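Long-range contacts in response regulator receiver domain protein (CheY) (Rhodospirillum rubrum, PDB 3HEB), which probably acts as a phosphorylation-controlled signalling switch of the CheY type, taking phosphate from a partner histidine kinase: residues V93-T98 / V114-P119; I10-G15 / L67-M72. One frame throughout, in Å; residues are numbered along the deposited sequence.

Contact 1: V93-T98 / V114-P119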
ATOM      1  N   VAL A  93      -5.308   0.660  -4.864  1.00 12.31           N
ATOM      2  CA  VAL A  93      -5.662   1.554  -3.776  1.00 10.26           C
ATOM      3  C   VAL A  93      -7.167   1.733  -3.798  1.00 10.10           C
ATOM      4  O   VAL A  93      -7.723   2.309  -4.734  1.00  8.88           O
ATOM      5  CB  VAL A  93      -4.951   2.931  -3.924  1.00 10.86           C
ATOM      6  CG1 VAL A  93      -5.467   3.909  -2.887  1.00 10.71           C
ATOM      7  CG2 VAL A  93      -3.446   2.761  -3.747  1.00 11.95           C
ATOM      8  N   ILE A  94      -7.835   1.208  -2.778  1.00  9.36           N
ATOM      9  CA  ILE A  94      -9.277   1.335  -2.693  1.00  8.85           C
ATOM     10  C   ILE A  94      -9.564   2.740  -2.208  1.00 12.01           C
ATOM     11  O   ILE A  94      -8.985   3.195  -1.227  1.00 13.86           O
ATOM     12  CB  ILE A  94      -9.893   0.347  -1.688  1.00  8.79           C
ATOM     13  CG1 ILE A  94      -9.604  -1.098  -2.108  1.00  5.73           C
ATOM     14  CG2 ILE A  94     -11.385   0.585  -1.592  1.00  4.33           C
ATOM     15  CD1 ILE A  94     -10.194  -1.477  -3.445  1.00  6.76           C
ATOM     16  N   LEU A  95     -10.451   3.426  -2.906  1.00 12.89           N
ATOM     17  CA  LEU A  95     -10.811   4.781  -2.543  1.00 14.10           C
ATOM     18  C   LEU A  95     -12.338   4.839  -2.604  1.00 15.52           C
ATOM     19  O   LEU A  95     -12.939   5.068  -3.661  1.00 12.05           O
ATOM     20  CB  LEU A  95     -10.163   5.761  -3.525  1.00 13.39           C
ATOM     21  CG  LEU A  95     -10.343   7.267  -3.310  1.00 14.20           C
ATOM     22  CD1 LEU A  95      -9.912   7.662  -1.905  1.00 10.43           C
ATOM     23  CD2 LEU A  95      -9.524   8.020  -4.362  1.00 13.28           C
ATOM     24  N   THR A  96     -12.966   4.611  -1.458  1.00 17.69           N
ATOM     25  CA  THR A  96     -14.412   4.600  -1.414  1.00 19.11           C
ATOM     26  C   THR A  96     -14.992   5.302  -0.194  1.00 19.40           C
ATOM     27  O   THR A  96     -14.275   5.691   0.727  1.00 19.22           O
ATOM     28  CB  THR A  96     -14.914   3.159  -1.453  1.00 19.47           C
ATOM     29  OG1 THR A  96     -16.331   3.143  -1.677  1.00 21.26           O
ATOM     30  CG2 THR A  96     -14.573   2.463  -0.137  1.00 20.39           C
ATOM     31  N   THR A  97     -16.312   5.434  -0.199  1.00 20.32           N
ATOM     32  CA  THR A  97     -17.049   6.100   0.864  1.00 20.63           C
ATOM     33  C   THR A  97     -17.118   5.357   2.197  1.00 22.41           C
ATOM     34  O   THR A  97     -16.846   5.934   3.242  1.00 22.39           O
ATOM     35  CB  THR A  97     -18.497   6.411   0.391  1.00 20.58           C
ATOM     36  OG1 THR A  97     -18.463   7.438  -0.612  1.00 18.18           O
ATOM     37  CG2 THR A  97     -19.355   6.881   1.552  1.00 22.51           C
ATOM     38  N   THR A  98     -17.467   4.077   2.168  1.00 24.81           N
ATOM     39  CA  THR A  98     -17.613   3.325   3.405  1.00 27.55           C
ATOM     40  C   THR A  98     -16.360   3.216   4.254  1.00 29.03           C
ATOM     41  O   THR A  98     -15.238   3.342   3.750  1.00 30.38           O
ATOM     42  CB  THR A  98     -18.146   1.906   3.143  1.00 28.52           C
ATOM     43  OG1 THR A  98     -18.356   1.249   4.396  1.00 30.24           O
ATOM     44  CG2 THR A  98     -17.159   1.097   2.316  1.00 29.04           C
ATOM     45  N   VAL A 114      -3.727  -0.808  -0.420  1.00 10.17           N
ATOM     46  CA  VAL A 114      -4.102   0.292   0.456  1.00  9.27           C
ATOM     47  C   VAL A 114      -5.599   0.560   0.345  1.00 11.60           C
ATOM     48  O   VAL A 114      -6.212   0.345  -0.704  1.00 11.72           O
ATOM     49  CB  VAL A 114      -3.350   1.584   0.066  1.00  9.53           C
ATOM     50  CG1 VAL A 114      -3.781   2.752   0.964  1.00  7.94           C
ATOM     51  CG2 VAL A 114      -1.846   1.355   0.154  1.00  9.31           C
ATOM     52  N   TYR A 115      -6.180   1.018   1.445  1.00 11.20           N
ATOM     53  CA  TYR A 115      -7.590   1.344   1.495  1.00 12.43           C
ATOM     54  C   TYR A 115      -7.710   2.744   2.086  1.00 13.48           C
ATOM     55  O   TYR A 115      -7.158   3.043   3.160  1.00 13.91           O
ATOM     56  CB  TYR A 115      -8.345   0.340   2.365  1.00 12.31           C
ATOM     57  CG  TYR A 115      -9.839   0.559   2.373  1.00 15.66           C
ATOM     58  CD1 TYR A 115     -10.700  -0.374   1.800  1.00 14.02           C
ATOM     59  CD2 TYR A 115     -10.398   1.689   2.979  1.00 14.54           C
ATOM     60  CE1 TYR A 115     -12.070  -0.197   1.833  1.00 15.03           C
ATOM     61  CE2 TYR A 115     -11.766   1.874   3.014  1.00 14.18           C
ATOM     62  CZ  TYR A 115     -12.600   0.925   2.443  1.00 15.89           C
ATOM     63  OH  TYR A 115     -13.973   1.088   2.493  1.00 18.06           O
ATOM     64  N   ILE A 116      -8.412   3.609   1.369  1.00 12.56           N
ATOM     65  CA  ILE A 116      -8.610   4.976   1.818  1.00 12.76           C
ATOM     66  C   ILE A 116     -10.087   5.298   1.787  1.00 13.32           C
ATOM     67  O   ILE A 116     -10.722   5.199   0.740  1.00 12.79           O
ATOM     68  CB  ILE A 116      -7.907   5.990   0.900  1.00 14.17           C
ATOM     69  CG1 ILE A 116      -6.398   5.735   0.897  1.00 13.75           C
ATOM     70  CG2 ILE A 116      -8.222   7.418   1.366  1.00 11.49           C
ATOM     71  CD1 ILE A 116      -5.614   6.659  -0.030  1.00 10.38           C
ATOM     72  N   THR A 117     -10.638   5.658   2.940  1.00 13.33           N
ATOM     73  CA  THR A 117     -12.041   6.029   3.008  1.00 12.90           C
ATOM     74  C   THR A 117     -12.086   7.486   2.552  1.00 14.97           C
ATOM     75  O   THR A 117     -11.344   8.332   3.071  1.00 13.63           O
ATOM     76  CB  THR A 117     -12.589   5.928   4.450  1.00 11.84           C
ATOM     77  OG1 THR A 117     -12.647   4.553   4.848  1.00 11.55           O
ATOM     78  CG2 THR A 117     -13.985   6.544   4.530  1.00 11.27           C
ATOM     79  N   LYS A 118     -12.936   7.775   1.570  1.00 15.15           N
ATOM     80  CA  LYS A 118     -13.058   9.132   1.058  1.00 14.84           C
ATOM     81  C   LYS A 118     -13.419  10.071   2.197  1.00 14.47           C
ATOM     82  O   LYS A 118     -14.400   9.839   2.896  1.00 16.82           O
ATOM     83  CB  LYS A 118     -14.156   9.214  -0.006  1.00 13.48           C
ATOM     84  CG  LYS A 118     -13.861   8.475  -1.297  1.00 13.56           C
ATOM     85  CD  LYS A 118     -14.983   8.692  -2.288  1.00 12.61           C
ATOM     86  CE  LYS A 118     -14.699   7.964  -3.581  1.00 15.46           C
ATOM     87  NZ  LYS A 118     -15.794   8.136  -4.582  1.00 14.96           N
ATOM     88  N   PRO A 119     -12.613  11.123   2.423  1.00 13.93           N
ATOM     89  CA  PRO A 119     -12.973  12.034   3.515  1.00 13.41           C
ATOM     90  C   PRO A 119     -14.292  12.714   3.141  1.00 14.77           C
ATOM     91  O   PRO A 119     -14.536  13.017   1.967  1.00 14.68           O
ATOM     92  CB  PRO A 119     -11.800  13.015   3.557  1.00 12.86           C
ATOM     93  CG  PRO A 119     -10.629  12.178   3.073  1.00 13.15           C
ATOM     94  CD  PRO A 119     -11.250  11.395   1.924  1.00 13.29           C
TER

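Contact 2: I10-G15 / L67-M72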
ATOM      1  N   ILE A  10     -10.729   4.118 -11.512  1.00 14.90           N
ATOM      2  CA  ILE A  10     -12.038   3.484 -11.659  1.00 15.07           C
ATOM      3  C   ILE A  10     -13.012   4.167 -10.684  1.00 16.68           C
ATOM      4  O   ILE A  10     -13.133   3.797  -9.511  1.00 16.95           O
ATOM      5  CB  ILE A  10     -11.958   1.965 -11.367  1.00 13.28           C
ATOM      6  CG1 ILE A  10     -10.884   1.322 -12.260  1.00 11.33           C
ATOM      7  CG2 ILE A  10     -13.324   1.310 -11.617  1.00 11.00           C
ATOM      8  CD1 ILE A  10     -10.611  -0.146 -11.944  1.00  5.22           C
ATOM      9  N   GLU A  11     -13.696   5.182 -11.188  1.00 18.21           N
ATOM     10  CA  GLU A  11     -14.627   5.964 -10.392  1.00 17.78           C
ATOM     11  C   GLU A  11     -15.804   6.346 -11.282  1.00 17.98           C
ATOM     12  O   GLU A  11     -15.606   6.757 -12.421  1.00 18.98           O
ATOM     13  CB  GLU A  11     -13.902   7.216  -9.882  1.00 18.39           C
ATOM     14  CG  GLU A  11     -14.782   8.222  -9.162  1.00 20.32           C
ATOM     15  CD  GLU A  11     -15.335   7.693  -7.860  1.00 18.36           C
ATOM     16  OE1 GLU A  11     -14.548   7.506  -6.910  1.00 20.72           O
ATOM     17  OE2 GLU A  11     -16.560   7.458  -7.791  1.00 19.48           O
ATOM     18  N   ASP A  12     -17.022   6.204 -10.766  1.00 19.97           N
ATOM     19  CA  ASP A  12     -18.232   6.524 -11.531  1.00 18.93           C
ATOM     20  C   ASP A  12     -18.794   7.895 -11.184  1.00 18.96           C
ATOM     21  O   ASP A  12     -19.532   8.477 -11.979  1.00 19.30           O
ATOM     22  CB  ASP A  12     -19.314   5.483 -11.270  1.00 20.36           C
ATOM     23  CG  ASP A  12     -19.819   5.533  -9.849  1.00 21.63           C
ATOM     24  OD1 ASP A  12     -18.973   5.590  -8.925  1.00 22.20           O
ATOM     25  OD2 ASP A  12     -21.054   5.512  -9.659  1.00 23.46           O
ATOM     26  N   ASP A  13     -18.477   8.394  -9.989  1.00 18.14           N
ATOM     27  CA  ASP A  13     -18.949   9.707  -9.580  1.00 17.27           C
ATOM     28  C   ASP A  13     -18.089  10.698 -10.331  1.00 18.41           C
ATOM     29  O   ASP A  13     -16.896  10.823 -10.064  1.00 18.61           O
ATOM     30  CB  ASP A  13     -18.785   9.918  -8.074  1.00 18.20           C
ATOM     31  CG  ASP A  13     -19.396  11.231  -7.600  1.00 16.84           C
ATOM     32  OD1 ASP A  13     -20.096  11.228  -6.572  1.00 18.69           O
ATOM     33  OD2 ASP A  13     -19.175  12.269  -8.251  1.00 16.90           O
ATOM     34  N   LEU A  14     -18.695  11.398 -11.280  1.00 17.94           N
ATOM     35  CA  LEU A  14     -17.967  12.351 -12.091  1.00 18.45           C
ATOM     36  C   LEU A  14     -17.424  13.503 -11.281  1.00 18.36           C
ATOM     37  O   LEU A  14     -16.413  14.112 -11.641  1.00 19.70           O
ATOM     38  CB  LEU A  14     -18.863  12.860 -13.214  1.00 17.49           C
ATOM     39  CG  LEU A  14     -19.218  11.757 -14.213  1.00 16.56           C
ATOM     40  CD1 LEU A  14     -20.066  12.350 -15.337  1.00 17.23           C
ATOM     41  CD2 LEU A  14     -17.937  11.146 -14.779  1.00 13.05           C
ATOM     42  N   GLY A  15     -18.089  13.808 -10.180  1.00 17.66           N
ATOM     43  CA  GLY A  15     -17.600  14.893  -9.362  1.00 18.16           C
ATOM     44  C   GLY A  15     -16.317  14.500  -8.652  1.00 17.91           C
ATOM     45  O   GLY A  15     -15.375  15.280  -8.591  1.00 20.72           O
ATOM     46  N   LEU A  67     -15.437   1.224  -4.608  1.00 19.77           N
ATOM     47  CA  LEU A  67     -16.162  -0.041  -4.492  1.00 18.69           C
ATOM     48  C   LEU A  67     -17.593   0.095  -4.984  1.00 21.17           C
ATOM     49  O   LEU A  67     -18.230  -0.897  -5.368  1.00 20.74           O
ATOM     50  CB  LEU A  67     -16.190  -0.504  -3.038  1.00 17.57           C
ATOM     51  CG  LEU A  67     -14.853  -0.634  -2.308  1.00 17.94           C
ATOM     52  CD1 LEU A  67     -15.130  -0.763  -0.827  1.00 15.27           C
ATOM     53  CD2 LEU A  67     -14.052  -1.837  -2.840  1.00 16.96           C
ATOM     54  N   ASN A  68     -18.090   1.329  -4.977  1.00 22.94           N
ATOM     55  CA  ASN A  68     -19.460   1.608  -5.387  1.00 24.80           C
ATOM     56  C   ASN A  68     -19.603   1.993  -6.857  1.00 24.87           C
ATOM     57  O   ASN A  68     -19.674   3.175  -7.211  1.00 26.43           O
ATOM     58  CB  ASN A  68     -20.047   2.695  -4.479  1.00 26.85           C
ATOM     59  CG  ASN A  68     -19.821   2.401  -2.997  1.00 30.65           C
ATOM     60  OD1 ASN A  68     -20.117   1.300  -2.516  1.00 32.31           O
ATOM     61  ND2 ASN A  68     -19.289   3.384  -2.267  1.00 31.09           N
ATOM     62  N   LEU A  69     -19.652   0.972  -7.707  1.00 23.98           N
ATOM     63  CA  LEU A  69     -19.794   1.160  -9.141  1.00 22.52           C
ATOM     64  C   LEU A  69     -21.225   0.849  -9.570  1.00 22.90           C
ATOM     65  O   LEU A  69     -21.933   0.103  -8.890  1.00 23.97           O
ATOM     66  CB  LEU A  69     -18.798   0.267  -9.874  1.00 22.15           C
ATOM     67  CG  LEU A  69     -17.351   0.582  -9.477  1.00 22.65           C
ATOM     68  CD1 LEU A  69     -16.406  -0.445 -10.087  1.00 20.86           C
ATOM     69  CD2 LEU A  69     -16.992   2.006  -9.919  1.00 20.62           C
ATOM     70  N   PRO A  70     -21.667   1.413 -10.709  1.00 21.88           N
ATOM     71  CA  PRO A  70     -23.013   1.225 -11.251  1.00 21.92           C
ATOM     72  C   PRO A  70     -23.367  -0.136 -11.849  1.00 21.57           C
ATOM     73  O   PRO A  70     -24.531  -0.546 -11.818  1.00 23.21           O
ATOM     74  CB  PRO A  70     -23.113   2.337 -12.289  1.00 21.87           C
ATOM     75  CG  PRO A  70     -21.738   2.383 -12.827  1.00 21.54           C
ATOM     76  CD  PRO A  70     -20.896   2.330 -11.570  1.00 22.39           C
ATOM     77  N   ASP A  71     -22.381  -0.838 -12.388  1.00 20.04           N
ATOM     78  CA  ASP A  71     -22.649  -2.123 -13.014  1.00 18.92           C
ATOM     79  C   ASP A  71     -22.160  -3.326 -12.225  1.00 19.71           C
ATOM     80  O   ASP A  71     -22.509  -4.464 -12.550  1.00 20.52           O
ATOM     81  CB  ASP A  71     -22.051  -2.137 -14.420  1.00 18.01           C
ATOM     82  CG  ASP A  71     -20.573  -1.796 -14.428  1.00 18.66           C
ATOM     83  OD1 ASP A  71     -20.042  -1.401 -13.367  1.00 15.20           O
ATOM     84  OD2 ASP A  71     -19.939  -1.922 -15.505  1.00 21.92           O
HETATM   85  N   MSE A  72     -21.360  -3.079 -11.191  1.00 18.88           N
HETATM   86  CA  MSE A  72     -20.839  -4.156 -10.347  1.00 17.25           C
HETATM   87  C   MSE A  72     -20.303  -3.533  -9.073  1.00 18.33           C
HETATM   88  O   MSE A  72     -20.566  -2.362  -8.792  1.00 19.45           O
HETATM   89  CB  MSE A  72     -19.713  -4.932 -11.070  1.00 14.62           C
HETATM   90  CG  MSE A  72     -18.492  -4.098 -11.519  1.00 11.49           C
HETATM   91 SE   MSE A  72     -17.292  -5.012 -12.556  1.00  3.90          SE
HETATM   92  CE  MSE A  72     -18.147  -5.072 -14.056  1.00  2.92           C
TER
HETATM   93  O   HOH W   1     -22.574   3.564  -8.550  1.00 33.82           O

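Contact 1: V93-T98 / V114-P119
The Tyr-115 ring lies against Ile-94, Thr-96 and Thr-98 on one face of the parallel pair formed by strands 92-96 and 114-117. Its CG is anti to the backbone N (chi1 -176°), which carries the ring over the neighbouring strand. Ile-94 CG2 meets ring atom CE1 obliquely at 3.6 Å. Farther along, Thr-96 CG2 packs 3.6 Å from Tyr-115 CZ. The tyrosine hydroxyl donates to Thr-98 O (2.9 Å), which sits at the ring edge, although the donor stands well out of the carbonyl plane. This inward-turned tyrosine, bound to the carbonyl two residues past the strand-end threonine, resembles that of activated CheY. Thr-96 OG1 turns instead to Asp-66, the predicted phosphorylation site, while Thr-117 OG1 bonds Gln-140 of the second subunit.

On the other face Val-93 and Val-114 stand abreast, CG2 of Val-93 4.0 Å from CB of Val-114. Leu-95 CD1 reaches Ile-116 CG2 (3.7 Å), and Ile-116 CD1 extends to Val-93 CG1. Ile-94 and Thr-96 carry the backbone bonds of the pair, from Ile-94 N to Val-114 O (2.8 Å) through to Lys-118 N to Thr-96 O (2.6 Å). The extended Lys-118 chain runs across the end of strand 92-96, CE 3.4 Å from Leu-95 O, and sends NZ toward the acidic pocket and His-16.

Strand 61-65 flanks 92-96 on its other edge. Helix 101-109 covers Ile-94 and Tyr-115, helix 122-136 meets Lys-118 and Pro-119, and the second subunit bonds the Tyr-115 backbone and packs Phe-135 and Val-138 on Val-114 and Ile-116.

Contact 2: I10-G15 / L67-M72
Asp-12 and Asn-68 meet across the acidic pocket of a CheY-like receiver domain, where the loops after strands 6-10 and 61-65 come together beside Asp-66. The polar part of the contact brings acceptors together: with chi1 at 67°, Asp-12 places OD1 3.0 Å from Asn-68 O, two acceptors that would probably repel unless a cation or a donor lay between them. Asp-66 OD2 adds another negative group beside Asp-12 OD1 and Glu-11 OE2. In CheY the corresponding acid and carbonyl are magnesium ligands, and the same arrangement here is consistent with a metal site. In this structure a water joins the two segments through the other carboxylate oxygen, donating to Asp-12 OD2 (2.7 Å) and to Asn-68 O (3.2 Å).

Two van der Waals touches complete the contact. The Pro-70 ring passes antiparallel to the Asp-12 side chain, its CD 3.5 Å from Asp-12 CB. The apolar pair lies deeper: the Leu-69 side chain is roughly perpendicular to that of Ile-10, Leu-69 CD1 to Ile-10 CG2 at 3.9 Å. Ala-42 of helix 39-47 packs on Ile-10, and Ile-77 of helix 74-83 on Leu-69.

Bonds within 10-15 shape the acidic loop. Asp-13 is the N-cap of helix 14-26, its OD2 receiving a weak bond from Gly-15 N and a further one from His-16 N. Glu-11 OE2 accepts from Asp-13 N at 3.1 Å, using the anti lone pair that faces away from OE1.

From the N terminus the chain leaves strand 6-10 through the acidic loop, runs through helix 14-26, strand 33-36, helix 39-47 and strand 61-65, and returns at 67-72, where contact 2 closes a loop of 51 residues. Helix 74-83 then leads to strand 92-96, and contact 1 closes the shorter 15-residue crossover through helix 101-109 to strand 114-117, outermost in this chain. The two loops follow in series, neither nesting nor crossing. They meet at the C-terminal ends of the parallel strands: the salt bridge from Lys-118 NZ to Glu-11 OE1 joins them round Asp-66, and Leu-67 packs against Ile-94 and Thr-96.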